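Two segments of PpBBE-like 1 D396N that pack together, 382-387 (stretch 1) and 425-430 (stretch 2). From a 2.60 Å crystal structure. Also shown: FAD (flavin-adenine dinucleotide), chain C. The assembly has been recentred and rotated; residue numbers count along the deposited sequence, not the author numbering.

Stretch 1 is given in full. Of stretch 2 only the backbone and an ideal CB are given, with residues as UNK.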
# COMPACT_ATOMS: atom_id res chain seq x y z
N THR A 382 16.90 -0.41 -4.62
CA THR A 382 15.85 0.17 -3.79
C THR A 382 15.71 -0.64 -2.51
O THR A 382 16.12 -1.80 -2.43
CB THR A 382 14.49 0.23 -4.51
OG1 THR A 382 13.98 -1.09 -4.72
CG2 THR A 382 14.60 0.97 -5.85
N ALA A 383 15.13 0.00 -1.50
CA ALA A 383 14.78 -0.69 -0.28
C ALA A 383 13.70 -1.75 -0.51
O ALA A 383 13.49 -2.60 0.36
CB ALA A 383 14.31 0.31 0.78
N PHE A 384 13.01 -1.72 -1.65
CA PHE A 384 12.00 -2.73 -1.97
C PHE A 384 12.68 -3.90 -2.67
O PHE A 384 13.22 -3.74 -3.77
CB PHE A 384 10.89 -2.14 -2.83
CG PHE A 384 9.69 -3.03 -2.97
CD1 PHE A 384 9.64 -4.01 -3.95
CD2 PHE A 384 8.62 -2.91 -2.08
CE1 PHE A 384 8.54 -4.85 -4.07
CE2 PHE A 384 7.51 -3.75 -2.19
CZ PHE A 384 7.48 -4.71 -3.20
N ILE A 385 12.64 -5.08 -2.05
CA ILE A 385 13.45 -6.21 -2.48
C ILE A 385 12.66 -7.26 -3.26
O ILE A 385 13.28 -8.10 -3.94
CB ILE A 385 14.13 -6.89 -1.26
CG1 ILE A 385 13.09 -7.56 -0.34
CG2 ILE A 385 14.99 -5.89 -0.48
CD1 ILE A 385 13.70 -8.48 0.71
N HIS A 386 11.34 -7.24 -3.20
CA HIS A 386 10.52 -8.33 -3.73
C HIS A 386 10.40 -8.20 -5.24
O HIS A 386 9.39 -7.79 -5.80
CB HIS A 386 9.17 -8.33 -3.03
CG HIS A 386 9.26 -8.04 -1.57
ND1 HIS A 386 9.83 -8.93 -0.68
CD2 HIS A 386 8.91 -6.96 -0.85
CE1 HIS A 386 9.81 -8.40 0.54
NE2 HIS A 386 9.25 -7.21 0.46
N ARG A 387 11.48 -8.59 -5.92
CA ARG A 387 11.62 -8.38 -7.35
C ARG A 387 11.66 -9.69 -8.13
O ARG A 387 12.05 -9.69 -9.30
CB ARG A 387 12.88 -7.56 -7.64
CG ARG A 387 12.97 -6.28 -6.85
CD ARG A 387 11.98 -5.28 -7.37
NE ARG A 387 12.21 -3.95 -6.81
CZ ARG A 387 11.51 -2.88 -7.15
NH1 ARG A 387 10.55 -3.00 -8.06
NH2 ARG A 387 11.77 -1.69 -6.60
N UNK A 425 9.44 -16.98 2.66
CA UNK A 425 9.26 -16.25 3.90
C UNK A 425 9.19 -14.75 3.76
O UNK A 425 9.22 -14.05 4.78
CB UNK A 425 10.40 -16.60 4.86
N UNK A 426 9.11 -14.21 2.54
CA UNK A 426 9.03 -12.77 2.39
C UNK A 426 7.58 -12.31 2.41
O UNK A 426 6.66 -13.05 2.06
CB UNK A 426 9.71 -12.33 1.09
N UNK A 427 7.39 -11.07 2.85
CA UNK A 427 6.08 -10.46 2.96
C UNK A 427 6.14 -9.04 2.41
O UNK A 427 7.22 -8.46 2.25
CB UNK A 427 5.59 -10.47 4.41
N UNK A 428 4.95 -8.47 2.15
CA UNK A 428 4.80 -7.16 1.53
C UNK A 428 4.51 -6.12 2.62
O UNK A 428 3.49 -6.22 3.32
CB UNK A 428 3.69 -7.18 0.48
N UNK A 429 5.39 -5.12 2.74
CA UNK A 429 5.37 -4.23 3.90
C UNK A 429 4.19 -3.26 3.90
O UNK A 429 3.93 -2.65 4.95
CB UNK A 429 6.68 -3.44 3.96
N UNK A 430 3.48 -3.08 2.77
CA UNK A 430 2.25 -2.31 2.85
C UNK A 430 1.09 -3.12 3.41
O UNK A 430 0.06 -2.53 3.74
CB UNK A 430 1.88 -1.77 1.47
PA FAD C . -0.92 5.63 6.97
O1A FAD C . -1.52 4.76 8.06
O2A FAD C . -1.26 7.08 7.15
O5B FAD C . 0.67 5.43 6.78
C5B FAD C . 1.27 4.15 6.87
C4B FAD C . 2.70 4.26 7.39
O4B FAD C . 3.42 5.23 6.64
C3B FAD C . 2.76 4.71 8.84
O3B FAD C . 3.89 4.13 9.44
C2B FAD C . 2.96 6.19 8.72
O2B FAD C . 3.57 6.73 9.87
C1B FAD C . 3.84 6.30 7.48
N9A FAD C . 3.66 7.63 6.86
C8A FAD C . 2.47 8.22 6.50
N7A FAD C . 2.72 9.44 5.99
C5A FAD C . 4.05 9.65 6.03
C6A FAD C . 4.83 10.73 5.65
N6A FAD C . 4.26 11.81 5.13
N1A FAD C . 6.20 10.67 5.80
C2A FAD C . 6.78 9.55 6.35
N3A FAD C . 6.00 8.48 6.73
C4A FAD C . 4.66 8.53 6.58
N1 FAD C . -1.70 -1.52 -0.99
C2 FAD C . -1.30 -1.67 -2.32
O2 FAD C . -0.10 -1.76 -2.65
N3 FAD C . -2.26 -1.71 -3.31
C4 FAD C . -3.60 -1.61 -2.99
O4 FAD C . -4.43 -1.64 -3.89
C4X FAD C . -4.00 -1.47 -1.67
N5 FAD C . -5.34 -1.32 -1.37
C5X FAD C . -5.72 -0.86 -0.12
C6 FAD C . -7.06 -0.59 0.13
C7 FAD C . -7.49 -0.00 1.33
C7M FAD C . -8.95 0.30 1.55
C8 FAD C . -6.53 0.20 2.35
C8M FAD C . -6.94 0.72 3.71
C9 FAD C . -5.20 -0.17 2.11
C9A FAD C . -4.76 -0.68 0.87
N10 FAD C . -3.45 -1.10 0.62
C10 FAD C . -3.04 -1.38 -0.67
C1' FAD C . -2.38 -0.97 1.66
C2' FAD C . -1.74 0.41 1.56
O2' FAD C . -0.82 0.52 0.50
C3' FAD C . -1.03 0.71 2.86
O3' FAD C . -2.01 0.64 3.86
C4' FAD C . -0.37 2.08 2.79
O4' FAD C . 0.79 2.07 3.59
C5' FAD C . -1.35 3.17 3.23
O5' FAD C . -0.76 4.45 3.32
P FAD C . -1.54 5.61 4.14
O1P FAD C . -0.81 6.92 3.97
O2P FAD C . -3.00 5.71 3.79
O3P FAD C . -1.56 5.01 5.63

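Position 425 offers little evidence. Its phi/psi of -98/9 is open to most residues, and its ideal CB has nothing of stretch 1 within 5.5 Å, so stretch 1 does not constrain the choice. The deposited residue is Gly 425, which makes no contact across the interface.

Position 426 is better defined. Its CA-to-CB bond points toward stretch 1, and the ideal CB lies 3.8 Å from ND1 of His 386. The backbone is extended (-89/153). An imidazole edge at this range would suit a polar side chain such as Gln, Glu, Asn or Ser, while a modest aliphatic group could simply pack beside that edge; the geometry does not choose among them. The deposited residue is Gln 426, with chi1 in the m well and chi2 off at 145°. Its OE1 comes to 3.6 Å from His 386 ND1, at the edge of the ring and near its plane, which is a polar contact rather than a hydrogen bond.

At position 427 the CA-to-CB bond points away, and no atom of stretch 1 lies within 5.5 Å of the ideal CB. Stretch 1 therefore leaves the side chain undetermined, and the backbone, again extended at -136/164, does the facing. The residue is Ala 427. Its carbonyl O sits 3.0 Å from NE2 of His 386, but the angle is too poor for a hydrogen bond.

Position 428 points sideways, its ideal CB 5.4 Å from CD2 of His 386. The ring of Phe 384 lies within reach in one direction and the flavin carbonyl O2 in another. A long side chain could reach both, apolar along its length and ending in a donor; Tyr fits well, whereas Phe, Leu or Met would serve only the apolar part. Tyr 428, with chi1 t, places CE1 3.6 Å from CE2 of Phe 384. Each of these atoms lies at the edge of the other ring, near its plane, so the rings meet edge to edge rather than stacking. Tyr 428 OH donates a 2.6 Å hydrogen bond to FAD O2.

Position 429 also points sideways, with its ideal CB beyond 5.5 Å of stretch 1. Within range of a longer chain, however, are NE2 of His 386, the Phe 384 ring and the carbonyl O of Ala 383. Gln or Glu could accept from the imidazole; an amide could also donate. The residue is Gln 429 (chi1 p, chi2 off at -96°). His 386 NE2 donates to Gln 429 OE1 at 2.9 Å, with an N-H...acceptor angle of 141°. Gln 429 NE2 lies 3.7 Å from Phe 384 CD2 and donates at 2.9 Å to water 1, which in turn donates to Ala 383 O at 2.6 Å and accepts from Ile 385 N at 3.0 Å.

Position 430 has no partner in stretch 1, but the FAD ribityl chain is near, favouring a polar group. Asn 430 brings ND2 to 2.7 Å from FAD O4'.

Stretch 2, residues 425-430: GQAYQN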
# COMPACT_ATOMS: atom_id res chain seq x y z
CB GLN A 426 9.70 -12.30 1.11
CG GLN A 426 11.00 -12.98 0.79
CD GLN A 426 11.17 -13.17 -0.73
OE1 GLN A 426 10.97 -12.24 -1.54
NE2 GLN A 426 11.52 -14.40 -1.13
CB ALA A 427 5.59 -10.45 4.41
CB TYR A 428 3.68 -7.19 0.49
CG TYR A 428 3.35 -5.86 -0.17
CD1 TYR A 428 4.36 -4.98 -0.58
CD2 TYR A 428 2.03 -5.49 -0.41
CE1 TYR A 428 4.06 -3.78 -1.17
CE2 TYR A 428 1.71 -4.29 -1.01
CZ TYR A 428 2.73 -3.43 -1.40
OH TYR A 428 2.40 -2.24 -2.00
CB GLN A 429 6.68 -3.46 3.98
CG GLN A 429 7.17 -2.87 2.67
CD GLN A 429 8.17 -3.75 1.95
OE1 GLN A 429 7.95 -4.96 1.77
NE2 GLN A 429 9.28 -3.15 1.53
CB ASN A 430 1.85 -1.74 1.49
CG ASN A 430 2.44 -0.38 1.23
OD1 ASN A 430 2.86 -0.09 0.11
ND2 ASN A 430 2.47 0.46 2.26
O HOH W 1 11.75 -4.45 0.71
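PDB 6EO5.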